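Local coordinates for aryl acylamidase (bacterium CSBL00001, PDB 4YJ6), which probably hydrolyses aryl acylamides, as a member of the amidase signature family of hydrolases, at residues V381-N386 with L435-H441; Y116-M120 with V240-F244; L262-V266 with A473-R479; A88-P94 with L127-T131; V73-G78 with M120-L126. One frame throughout, in Å; residues are numbered along the deposited sequence.

Interaction 1: residues V381-N386 with L435-H441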
# COMPACT_ATOMS: atom_id res chain seq x y z
N VAL A 381 5.79 -0.42 -21.68
CA VAL A 381 4.72 -0.89 -20.79
C VAL A 381 3.61 0.13 -20.66
O VAL A 381 2.44 -0.22 -20.70
CB VAL A 381 5.28 -1.24 -19.42
CG1 VAL A 381 4.14 -1.49 -18.37
CG2 VAL A 381 6.20 -2.46 -19.61
N PHE A 382 3.99 1.40 -20.46
CA PHE A 382 3.04 2.50 -20.46
C PHE A 382 2.18 2.46 -21.71
O PHE A 382 0.96 2.56 -21.61
CB PHE A 382 3.88 3.78 -20.34
CG PHE A 382 3.15 5.08 -20.57
CD1 PHE A 382 2.23 5.58 -19.65
CD2 PHE A 382 3.51 5.89 -21.65
CE1 PHE A 382 1.64 6.85 -19.85
CE2 PHE A 382 2.93 7.17 -21.85
CZ PHE A 382 1.99 7.65 -20.93
N ASP A 383 2.79 2.28 -22.89
CA ASP A 383 2.00 2.34 -24.12
C ASP A 383 1.12 1.08 -24.25
O ASP A 383 0.04 1.15 -24.83
CB ASP A 383 2.92 2.50 -25.34
CG ASP A 383 3.25 3.95 -25.64
OD1 ASP A 383 2.51 4.84 -25.17
OD2 ASP A 383 4.25 4.19 -26.33
N CYS A 384 1.55 -0.04 -23.67
CA CYS A 384 0.71 -1.25 -23.70
C CYS A 384 -0.52 -1.02 -22.84
O CYS A 384 -1.62 -1.38 -23.21
CB CYS A 384 1.46 -2.48 -23.21
SG CYS A 384 2.75 -3.07 -24.38
N MSE A 385 -0.33 -0.38 -21.69
CA MSE A 385 -1.50 -0.02 -20.88
C MSE A 385 -2.41 0.93 -21.63
O MSE A 385 -3.64 0.77 -21.63
CB MSE A 385 -1.05 0.68 -19.61
CG MSE A 385 -0.51 -0.23 -18.63
SE MSE A 385 -1.99 -1.29 -17.86
CE MSE A 385 -0.80 -2.32 -16.69
N ASN A 386 -1.81 1.94 -22.25
CA ASN A 386 -2.60 2.93 -22.97
C ASN A 386 -3.41 2.27 -24.10
O ASN A 386 -4.51 2.71 -24.41
CB ASN A 386 -1.70 4.01 -23.58
CG ASN A 386 -1.19 5.01 -22.53
OD1 ASN A 386 -0.08 5.56 -22.65
ND2 ASN A 386 -1.97 5.22 -21.52
N LEU A 435 3.47 -2.92 -12.70
CA LEU A 435 3.21 -2.31 -14.02
C LEU A 435 2.66 -0.88 -13.88
O LEU A 435 2.97 -0.03 -14.71
CB LEU A 435 2.27 -3.14 -14.86
CG LEU A 435 2.79 -4.54 -15.18
CD1 LEU A 435 1.69 -5.33 -15.94
CD2 LEU A 435 4.06 -4.46 -15.99
N THR A 436 1.83 -0.59 -12.86
CA THR A 436 1.27 0.77 -12.76
C THR A 436 2.25 1.73 -12.08
O THR A 436 2.06 2.94 -12.14
CB THR A 436 -0.06 0.81 -11.97
OG1 THR A 436 0.18 0.44 -10.62
CG2 THR A 436 -1.07 -0.16 -12.59
N ASN A 437 3.29 1.22 -11.44
CA ASN A 437 4.39 2.11 -11.05
C ASN A 437 5.21 2.51 -12.28
O ASN A 437 5.83 3.55 -12.30
CB ASN A 437 5.28 1.46 -9.98
CG ASN A 437 4.49 1.07 -8.76
OD1 ASN A 437 4.03 -0.07 -8.67
ND2 ASN A 437 4.28 2.01 -7.84
N PHE A 438 5.24 1.66 -13.30
CA PHE A 438 5.79 2.11 -14.58
C PHE A 438 4.84 3.09 -15.28
O PHE A 438 5.29 4.09 -15.85
CB PHE A 438 5.96 0.94 -15.55
CG PHE A 438 7.10 0.02 -15.21
CD1 PHE A 438 8.15 0.45 -14.41
CD2 PHE A 438 7.14 -1.25 -15.76
CE1 PHE A 438 9.24 -0.45 -14.13
CE2 PHE A 438 8.20 -2.12 -15.50
CZ PHE A 438 9.24 -1.72 -14.70
N SER A 439 3.53 2.82 -15.23
CA SER A 439 2.62 3.51 -16.14
C SER A 439 1.80 4.68 -15.60
O SER A 439 1.38 5.54 -16.39
CB SER A 439 1.65 2.49 -16.78
OG SER A 439 0.66 2.09 -15.84
N GLY A 440 1.58 4.71 -14.27
CA GLY A 440 0.99 5.88 -13.63
C GLY A 440 -0.52 5.77 -13.44
O GLY A 440 -1.13 6.65 -12.86
N HIS A 441 -1.12 4.69 -13.92
CA HIS A 441 -2.58 4.50 -13.83
C HIS A 441 -3.01 4.23 -12.41
O HIS A 441 -2.30 3.56 -11.69
CB HIS A 441 -2.96 3.27 -14.69
CG HIS A 441 -2.72 3.49 -16.14
ND1 HIS A 441 -1.45 3.51 -16.70
CD2 HIS A 441 -3.59 3.77 -17.14
CE1 HIS A 441 -1.56 3.78 -17.98
NE2 HIS A 441 -2.84 3.95 -18.28
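Met385, present as selenomethionine, loses more surface here than any other residue, and it shows how one flexible side chain can serve several partners. Its CE methyl rests 3.7 Å from Leu435 CB, its CB lies 3.5 Å from His441 CE1, and SE stands 5.0 Å from the imidazole centroid, a selenium version of a Met-aromatic contact. One turn earlier, Val381 packs beside it on Leu435 and reaches on to Phe438: CG1 is 3.8 Å from Leu435 CD2 and 4.0 Å from Phe438 CD2, at the edge of that ring. The two helical segments cross almost at right angles (-97°, axes 8.9 Å apart), so helix 434-439 meets helix 368-389 over a compact patch. Gly440 then breaks the helix with positive phi, and the chain proceeds to strand 443-451 of the large mixed sheet in the amidase alpha/beta fold. His441, on this connection, is held by a hydrogen bond between Ser439 OG and His441 ND1 (2.7 Å), which presents its imidazole to Met385.

Interaction 2: residues Y116-M120 with V240-F244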
# COMPACT_ATOMS: atom_id res chain seq x y z
N TYR A 116 0.99 11.23 4.19
CA TYR A 116 -0.09 10.62 4.97
C TYR A 116 -0.21 11.25 6.41
O TYR A 116 -1.28 11.68 6.76
CB TYR A 116 0.09 9.11 5.01
CG TYR A 116 -1.05 8.38 5.65
CD1 TYR A 116 -2.14 7.99 4.87
CD2 TYR A 116 -1.01 8.03 6.99
CE1 TYR A 116 -3.19 7.31 5.42
CE2 TYR A 116 -2.07 7.32 7.56
CZ TYR A 116 -3.15 6.96 6.75
OH TYR A 116 -4.20 6.27 7.27
N PRO A 117 0.87 11.28 7.21
CA PRO A 117 0.71 11.87 8.56
C PRO A 117 0.27 13.34 8.53
O PRO A 117 -0.57 13.75 9.33
CB PRO A 117 2.09 11.68 9.20
CG PRO A 117 3.08 11.59 8.04
CD PRO A 117 2.25 10.77 6.98
N LEU A 118 0.81 14.11 7.58
CA LEU A 118 0.49 15.53 7.47
C LEU A 118 -1.00 15.69 7.18
O LEU A 118 -1.71 16.39 7.92
CB LEU A 118 1.32 16.17 6.36
CG LEU A 118 0.96 17.64 6.10
CD1 LEU A 118 1.37 18.49 7.30
CD2 LEU A 118 1.62 18.13 4.83
N LYS A 119 -1.48 15.07 6.10
CA LYS A 119 -2.84 15.37 5.67
C LYS A 119 -3.89 14.68 6.53
O LYS A 119 -4.96 15.26 6.80
CB LYS A 119 -3.00 15.03 4.19
CG LYS A 119 -2.06 15.94 3.36
CD LYS A 119 -2.49 16.02 1.93
CE LYS A 119 -3.65 16.97 1.75
NZ LYS A 119 -4.10 16.88 0.33
N MSE A 120 -3.57 13.49 7.02
CA MSE A 120 -4.54 12.82 7.88
C MSE A 120 -4.71 13.57 9.21
O MSE A 120 -5.84 13.84 9.64
CB MSE A 120 -4.13 11.37 8.13
CG MSE A 120 -4.05 10.52 6.85
SE MSE A 120 -5.85 10.25 6.17
CE MSE A 120 -6.46 8.84 7.41
N VAL A 240 -9.36 13.33 1.82
CA VAL A 240 -8.37 14.04 2.61
C VAL A 240 -7.00 14.07 1.93
O VAL A 240 -6.35 15.09 1.92
CB VAL A 240 -8.27 13.41 4.03
CG1 VAL A 240 -7.01 13.97 4.86
CG2 VAL A 240 -9.56 13.69 4.80
N LEU A 241 -6.58 12.93 1.38
CA LEU A 241 -5.19 12.77 0.93
C LEU A 241 -4.94 13.47 -0.38
O LEU A 241 -3.85 14.01 -0.59
CB LEU A 241 -4.86 11.27 0.75
CG LEU A 241 -4.71 10.51 2.09
CD1 LEU A 241 -4.63 9.01 1.82
CD2 LEU A 241 -3.45 10.99 2.87
N HIS A 242 -5.90 13.45 -1.31
CA HIS A 242 -5.61 13.99 -2.65
C HIS A 242 -5.55 15.52 -2.61
O HIS A 242 -6.06 16.17 -1.68
CB HIS A 242 -6.62 13.50 -3.70
CG HIS A 242 -7.84 14.37 -3.82
ND1 HIS A 242 -8.84 14.36 -2.88
CD2 HIS A 242 -8.22 15.24 -4.78
CE1 HIS A 242 -9.79 15.21 -3.24
NE2 HIS A 242 -9.43 15.76 -4.39
N GLY A 243 -4.92 16.09 -3.64
CA GLY A 243 -4.99 17.52 -3.88
C GLY A 243 -3.66 18.15 -4.26
O GLY A 243 -2.59 17.62 -4.00
N PHE A 244 -3.76 19.31 -4.88
CA PHE A 244 -2.61 20.03 -5.41
C PHE A 244 -1.56 20.35 -4.34
O PHE A 244 -1.88 20.78 -3.22
CB PHE A 244 -3.12 21.34 -6.04
CG PHE A 244 -2.03 22.19 -6.63
CD1 PHE A 244 -1.34 21.76 -7.75
CD2 PHE A 244 -1.72 23.42 -6.06
CE1 PHE A 244 -0.34 22.55 -8.29
CE2 PHE A 244 -0.71 24.23 -6.60
CZ PHE A 244 -0.03 23.81 -7.72
O HOH W 1 -2.48 18.37 -1.12
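Helix 115-122 passes the C-terminal end of helix 231-241, the backbones coming nearest at Lys119 and Leu241, whose CA atoms are 5.9 Å apart. The principle illustrated is a lysine recruited to the carbonyl-rich C-terminal end of a neighbouring helix, here between the helix that precedes strand 126-131 and the one that follows strand 223-228 of the larger sheet. Helical geometry stops at His242, so the last carbonyls of the helix have no further helical NH to receive; Gly243 follows with a phi of 137°. Apolar side chains fill the space between the helices: Leu241 CD2 lies 3.8 Å from Tyr116 CD1 and 4.1 Å from Met120 CG, while Val240 CG1 is 4.1 Å from SE of Met120, a selenomethionine. The same Val240 CG1 sits 3.1 Å from the backbone Lys119 O. Tyr116 sends its hydroxyl out of the contact, to a hydrogen bond with Thr81. Lys119 reaches over to the helix end, and its NZ donates to Leu241 O at 3.0 Å, with weak bonds to His242 O (2.9 Å) and Val240 O (3.3 Å). Lys119 NZ also donates to water 1 at 2.6 Å, which in turn donates to Phe244 O at 3.3 Å.

Interaction 3: residues L262-V266 with A473-R479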
# COMPACT_ATOMS: atom_id res chain seq x y z
N LEU A 262 -19.20 6.23 -5.27
CA LEU A 262 -19.56 4.98 -4.57
C LEU A 262 -20.84 4.35 -5.12
O LEU A 262 -20.90 3.13 -5.24
CB LEU A 262 -19.74 5.19 -3.06
CG LEU A 262 -18.45 5.59 -2.33
CD1 LEU A 262 -18.77 6.12 -0.93
CD2 LEU A 262 -17.42 4.44 -2.33
N ALA A 263 -21.82 5.16 -5.46
CA ALA A 263 -23.11 4.61 -5.91
C ALA A 263 -23.27 4.57 -7.43
O ALA A 263 -24.36 4.28 -7.94
CB ALA A 263 -24.27 5.43 -5.30
N GLN A 264 -22.21 4.84 -8.17
CA GLN A 264 -22.31 5.04 -9.59
C GLN A 264 -22.61 3.76 -10.38
O GLN A 264 -23.27 3.81 -11.42
CB GLN A 264 -20.99 5.61 -10.06
CG GLN A 264 -20.98 6.04 -11.46
CD GLN A 264 -19.81 6.96 -11.69
OE1 GLN A 264 -18.98 6.69 -12.55
NE2 GLN A 264 -19.72 8.05 -10.89
N GLY A 265 -22.09 2.63 -9.91
CA GLY A 265 -22.24 1.36 -10.63
C GLY A 265 -21.33 1.27 -11.85
O GLY A 265 -20.48 2.14 -12.08
N VAL A 266 -21.48 0.20 -12.64
CA VAL A 266 -20.59 -0.02 -13.79
C VAL A 266 -21.41 -0.40 -15.03
O VAL A 266 -20.89 -0.93 -16.00
CB VAL A 266 -19.58 -1.16 -13.53
CG1 VAL A 266 -18.63 -0.77 -12.35
CG2 VAL A 266 -20.31 -2.44 -13.18
N ALA A 473 -16.12 1.01 -9.65
CA ALA A 473 -16.07 -0.44 -9.88
C ALA A 473 -15.81 -1.22 -8.57
O ALA A 473 -16.35 -2.32 -8.36
CB ALA A 473 -14.98 -0.75 -10.90
N SER A 474 -14.95 -0.67 -7.71
CA SER A 474 -14.62 -1.32 -6.46
C SER A 474 -15.87 -1.42 -5.59
O SER A 474 -16.11 -2.46 -4.98
CB SER A 474 -13.54 -0.51 -5.70
OG SER A 474 -12.32 -0.47 -6.44
N ALA A 475 -16.62 -0.32 -5.48
CA ALA A 475 -17.80 -0.32 -4.61
C ALA A 475 -18.87 -1.25 -5.19
O ALA A 475 -19.59 -1.88 -4.45
CB ALA A 475 -18.36 1.09 -4.41
N ALA A 476 -18.99 -1.26 -6.51
CA ALA A 476 -19.97 -2.15 -7.15
C ALA A 476 -19.63 -3.61 -6.85
O ALA A 476 -20.52 -4.45 -6.52
CB ALA A 476 -19.98 -1.87 -8.64
N PHE A 477 -18.35 -3.96 -6.95
CA PHE A 477 -17.91 -5.33 -6.65
C PHE A 477 -18.13 -5.63 -5.16
O PHE A 477 -18.55 -6.71 -4.80
CB PHE A 477 -16.44 -5.51 -7.04
CG PHE A 477 -15.93 -6.90 -6.85
CD1 PHE A 477 -16.18 -7.86 -7.83
CD2 PHE A 477 -15.23 -7.26 -5.70
CE1 PHE A 477 -15.73 -9.18 -7.65
CE2 PHE A 477 -14.75 -8.56 -5.52
CZ PHE A 477 -15.01 -9.53 -6.50
N GLU A 478 -17.87 -4.66 -4.28
CA GLU A 478 -18.02 -4.85 -2.86
C GLU A 478 -19.46 -5.20 -2.51
O GLU A 478 -19.70 -6.03 -1.63
CB GLU A 478 -17.60 -3.54 -2.15
CG GLU A 478 -17.62 -3.61 -0.63
CD GLU A 478 -17.24 -2.26 -0.04
OE1 GLU A 478 -17.77 -1.24 -0.53
OE2 GLU A 478 -16.44 -2.25 0.89
N ARG A 479 -20.41 -4.55 -3.18
CA ARG A 479 -21.83 -4.82 -2.91
C ARG A 479 -22.22 -6.22 -3.40
O ARG A 479 -22.95 -6.94 -2.72
CB ARG A 479 -22.70 -3.81 -3.62
CG ARG A 479 -22.68 -2.42 -2.96
CD ARG A 479 -23.74 -1.53 -3.56
NE ARG A 479 -23.45 -1.15 -4.95
CZ ARG A 479 -22.69 -0.11 -5.30
NH1 ARG A 479 -22.17 0.68 -4.38
NH2 ARG A 479 -22.49 0.17 -6.59
O HOH W 2 -20.43 1.86 -7.67
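Polar and apolar contacts both join the loop to the helix. Arg479 NH1 donates a nearly straight hydrogen bond to Leu262 O (2.9 Å, 167°), using the edge of the guanidinium. A water strengthens the join: water 2 donates to Leu262 O at 2.8 Å and accepts from Gly265 N and Arg479 NH2, each at 2.9 Å, so one molecule links both ends of the loop's bend to the arginine. The apolar contacts depend on small residues. Val266 CG1 packs 3.9 Å from Ala473 CB and 4.1 Å from Ala476 CB, Leu262 CD2 lies 4.1 Å from Ala475 CB, and the backbone Leu262 O approaches Ala475 CB to 3.4 Å. With alanines along this helix face, the loop backbone can come close, as the 5.4 Å between the CA atoms of Gly265 and Ala476 attests. Helix 467-480 packs on strands 443-451 and 454-462, and the loop leading to strand 270-273 covers it, beside the large mixed sheet of this alpha/beta amidase fold.

Interaction 4: residues A88-P94 with L127-T131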
# COMPACT_ATOMS: atom_id res chain seq x y z
N ALA A 88 9.58 7.52 6.42
CA ALA A 88 8.68 8.28 7.29
C ALA A 88 9.28 9.66 7.53
O ALA A 88 10.47 9.76 7.82
CB ALA A 88 8.50 7.55 8.61
N ALA A 89 8.47 10.71 7.43
CA ALA A 89 8.90 12.00 7.96
C ALA A 89 7.76 12.57 8.79
O ALA A 89 6.69 12.90 8.28
CB ALA A 89 9.27 12.97 6.83
N LYS A 90 8.00 12.68 10.10
CA LYS A 90 7.04 13.35 10.97
C LYS A 90 7.88 13.91 12.11
O LYS A 90 8.62 13.18 12.76
CB LYS A 90 5.97 12.40 11.51
CG LYS A 90 4.98 13.17 12.41
CD LYS A 90 3.79 12.36 12.77
CE LYS A 90 2.65 13.25 13.34
NZ LYS A 90 3.00 14.14 14.50
N PRO A 91 7.80 15.22 12.34
CA PRO A 91 8.78 15.81 13.27
C PRO A 91 8.82 15.12 14.63
O PRO A 91 7.78 14.87 15.25
CB PRO A 91 8.31 17.26 13.35
CG PRO A 91 7.77 17.54 11.96
CD PRO A 91 7.02 16.24 11.61
N GLY A 92 10.04 14.75 15.07
CA GLY A 92 10.21 14.07 16.34
C GLY A 92 10.00 12.57 16.34
O GLY A 92 10.26 11.91 17.35
N TRP A 93 9.58 11.99 15.21
CA TRP A 93 9.32 10.56 15.14
C TRP A 93 10.51 9.83 14.50
O TRP A 93 11.30 10.43 13.78
CB TRP A 93 8.07 10.29 14.30
CG TRP A 93 6.77 10.61 14.99
CD1 TRP A 93 6.53 11.61 15.92
CD2 TRP A 93 5.54 9.93 14.81
NE1 TRP A 93 5.20 11.57 16.32
CE2 TRP A 93 4.57 10.55 15.65
CE3 TRP A 93 5.15 8.85 14.00
CZ2 TRP A 93 3.24 10.12 15.70
CZ3 TRP A 93 3.82 8.41 14.06
CH2 TRP A 93 2.88 9.06 14.89
N PRO A 94 10.63 8.54 14.79
CA PRO A 94 11.76 7.82 14.19
C PRO A 94 11.54 7.59 12.71
O PRO A 94 10.45 7.82 12.18
CB PRO A 94 11.80 6.49 14.96
CG PRO A 94 10.48 6.35 15.61
CD PRO A 94 9.86 7.71 15.73
N LEU A 127 -2.98 10.02 14.93
CA LEU A 127 -1.87 9.13 14.59
C LEU A 127 -1.33 8.44 15.83
O LEU A 127 -0.83 9.10 16.77
CB LEU A 127 -0.73 9.91 13.94
CG LEU A 127 -1.07 10.68 12.68
CD1 LEU A 127 0.13 11.57 12.25
CD2 LEU A 127 -1.43 9.70 11.63
N LEU A 128 -1.38 7.12 15.83
CA LEU A 128 -0.99 6.35 17.01
C LEU A 128 0.44 5.81 16.95
O LEU A 128 0.94 5.30 17.95
CB LEU A 128 -1.97 5.16 17.26
CG LEU A 128 -3.00 5.61 18.32
CD1 LEU A 128 -4.03 6.52 17.66
CD2 LEU A 128 -3.66 4.47 19.01
N GLY A 129 1.10 5.92 15.80
CA GLY A 129 2.43 5.34 15.64
C GLY A 129 2.76 4.96 14.20
O GLY A 129 2.15 5.49 13.28
N GLN A 130 3.72 4.04 14.03
CA GLN A 130 4.20 3.63 12.69
C GLN A 130 4.14 2.13 12.54
O GLN A 130 4.27 1.40 13.53
CB GLN A 130 5.65 4.03 12.49
CG GLN A 130 5.90 5.53 12.62
CD GLN A 130 7.38 5.86 12.51
OE1 GLN A 130 8.22 5.08 12.96
NE2 GLN A 130 7.70 7.03 11.96
N THR A 131 4.01 1.68 11.30
CA THR A 131 3.93 0.27 10.97
C THR A 131 5.17 -0.25 10.24
O THR A 131 5.88 0.50 9.58
CB THR A 131 2.68 0.00 10.07
OG1 THR A 131 2.74 0.89 8.94
CG2 THR A 131 1.39 0.29 10.86
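Ala88 opens the loop with its CB turned to the strand, 3.5 Å from Gln130 NE2. At Lys90 the chain enters a type II beta turn, closed by Trp93 N donating to Lys90 O at 2.9 Å; Gly92 occupies its third position with the positive phi such turns require. The aliphatic part of Lys90 comes tightly against the strand, CE being 3.2 Å from Leu127 CD1, while its NZ forms a salt bridge with Glu55. The turn returns Trp93 to the strand, and its indole spans three residues there: CH2 is 3.8 Å from Leu127 CB, CZ3 is 3.5 Å from Gly129 O, and CE3 is 3.7 Å from Gln130 CG, the last two approaching the ring edge. Its indole NE1 is hydrogen-bonded to Glu55 as well, so that a single carboxylate serves both Lys90 and Trp93. Pro94 ends the walk by accepting a hydrogen bond through its O from Gln130 NE2 (2.9 Å, 167°). Strand 126-131 is the middle member of a three-stranded mixed sheet, where Leu128 turns from the loop to pack on helix 27-45. The loop belongs to the beta-alpha-beta crossover from strand 80-84 through helix 115-122 to the adjacent parallel strand 126-131, and packs back on the strand that ends it.

Interaction 5: residues V73-G78 with M120-L126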
# COMPACT_ATOMS: atom_id res chain seq x y z
N VAL A 73 -13.74 21.17 13.48
CA VAL A 73 -12.97 19.94 13.53
C VAL A 73 -12.94 19.35 12.11
O VAL A 73 -13.74 19.71 11.25
CB VAL A 73 -13.52 18.90 14.54
CG1 VAL A 73 -13.48 19.49 15.99
CG2 VAL A 73 -14.93 18.46 14.19
N GLY A 74 -11.99 18.45 11.88
CA GLY A 74 -11.75 17.96 10.53
C GLY A 74 -12.65 16.83 10.09
O GLY A 74 -13.46 16.27 10.85
N MSE A 75 -12.52 16.47 8.82
CA MSE A 75 -13.47 15.52 8.24
C MSE A 75 -13.24 14.07 8.69
O MSE A 75 -14.08 13.19 8.46
CB MSE A 75 -13.48 15.65 6.72
CG MSE A 75 -12.42 14.92 5.98
SE MSE A 75 -12.63 15.34 4.02
CE MSE A 75 -11.97 17.20 4.31
N LEU A 76 -12.07 13.79 9.29
CA LEU A 76 -11.79 12.47 9.85
C LEU A 76 -11.63 12.58 11.37
O LEU A 76 -10.92 11.81 11.99
CB LEU A 76 -10.52 11.87 9.23
CG LEU A 76 -10.70 11.46 7.77
CD1 LEU A 76 -9.34 10.92 7.25
CD2 LEU A 76 -11.75 10.40 7.62
N ALA A 77 -12.31 13.54 11.97
CA ALA A 77 -12.09 13.77 13.40
C ALA A 77 -12.27 12.52 14.26
O ALA A 77 -13.35 11.90 14.31
CB ALA A 77 -13.02 14.92 13.91
N GLY A 78 -11.19 12.14 14.93
CA GLY A 78 -11.21 11.04 15.87
C GLY A 78 -10.86 9.68 15.26
O GLY A 78 -10.75 8.71 15.98
N MSE A 120 -3.57 13.49 7.02
CA MSE A 120 -4.54 12.82 7.88
C MSE A 120 -4.71 13.57 9.21
O MSE A 120 -5.84 13.84 9.64
CB MSE A 120 -4.13 11.37 8.13
CG MSE A 120 -4.05 10.52 6.85
SE MSE A 120 -5.85 10.25 6.17
CE MSE A 120 -6.46 8.84 7.41
N SER A 121 -3.60 13.93 9.84
CA SER A 121 -3.69 14.70 11.09
C SER A 121 -4.32 16.08 10.85
O SER A 121 -5.01 16.63 11.73
CB SER A 121 -2.33 14.81 11.77
OG SER A 121 -1.47 15.65 11.03
N GLY A 122 -4.09 16.65 9.66
CA GLY A 122 -4.71 17.89 9.28
C GLY A 122 -6.23 17.90 9.33
O GLY A 122 -6.84 18.94 9.57
N GLU A 123 -6.85 16.75 9.08
CA GLU A 123 -8.30 16.61 9.16
C GLU A 123 -8.70 15.83 10.42
O GLU A 123 -9.77 15.22 10.48
CB GLU A 123 -8.82 15.96 7.88
CG GLU A 123 -8.69 16.91 6.68
CD GLU A 123 -9.63 18.12 6.74
OE1 GLU A 123 -10.67 18.07 7.42
OE2 GLU A 123 -9.33 19.14 6.08
N ASP A 124 -7.84 15.90 11.44
CA ASP A 124 -8.10 15.41 12.78
C ASP A 124 -8.19 13.91 12.95
O ASP A 124 -8.69 13.42 13.94
CB ASP A 124 -9.33 16.11 13.38
CG ASP A 124 -9.03 17.53 13.84
OD1 ASP A 124 -7.90 17.76 14.36
OD2 ASP A 124 -9.92 18.39 13.66
N SER A 125 -7.62 13.14 12.01
CA SER A 125 -7.33 11.76 12.30
C SER A 125 -6.21 11.74 13.34
O SER A 125 -5.35 12.64 13.38
CB SER A 125 -6.93 11.04 10.98
OG SER A 125 -6.55 9.69 11.23
N LEU A 126 -6.25 10.75 14.22
CA LEU A 126 -5.29 10.65 15.34
C LEU A 126 -4.23 9.60 15.02
O LEU A 126 -4.55 8.42 14.85
CB LEU A 126 -6.06 10.24 16.61
CG LEU A 126 -7.05 11.34 17.01
CD1 LEU A 126 -8.08 10.82 18.06
CD2 LEU A 126 -6.28 12.58 17.53
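Gly74 is pressed so hard against Glu123 that the two CA atoms are only 3.9 Å apart, and a CB on Gly74 would fall 2.3 Å from Glu123 C, an outright clash. Glycine is thus dictated here by the facing segment, 120-126, since its phi of -84° is open to other residues. Around this point of closest approach, backbone and carboxylates are joined by four hydrogen bonds. Gly74 N donates to Asp124 OD2 (2.7 Å), Met75 N to Glu123 OE1 (2.8 Å), Leu76 N to Glu123 O (3.0 Å) and Gly78 N to Asp124 O (3.0 Å). A type I beta turn from Gly74 to Ala77 arrays the first three donors, and Gly78 directly follows it. The acceptors belong to Glu123 and Asp124, in the Schellman motif that ends helix 115-122: Ser125 N bonds Met120 O at 3.0 Å and Asp124 N bonds Ser121 O at 2.9 Å, with Asp124 as the C-prime residue of positive phi. Both segments run on into adjacent parallel strands, 80-84 and 126-131, which helix 115-122 connects in a beta-alpha-beta crossover, and the contact sits where the strands start. The carboxylate of Asp124 also forms a salt bridge with Arg66 of helix 53-69. Toward the interior, Leu76 CD1 meets CE of Met120, a selenomethionine, at 3.6 Å, and Val240 of helix 231-241 adds to this apolar cluster, while Gly78 CA lies 3.8 Å from Leu126 CD1.

In the fold
Three of the contacts form one continuous patch. Interactions 2 and 5, with centres about 10 Å apart, share Met120, and Val240 CG2 of the former reaches Met75 CG of the latter at 3.3 Å. Interaction 4 joins them through Leu127, whose CD1 is 3.6 Å from Pro117 CB and 4.1 Å from Ser121 CB. Their segments alternate along the chain, and Tyr116 and Met120 bring the patch against Val178 in an outer strand of the large sheet. Interactions 1 and 3 stand apart around that sheet, about 24 Å between centres, interaction 1 nested within the chain loop that interaction 3 closes. Interactions 1 and 4, about 32 Å apart between centres, lie on opposite sides of the chain's centre.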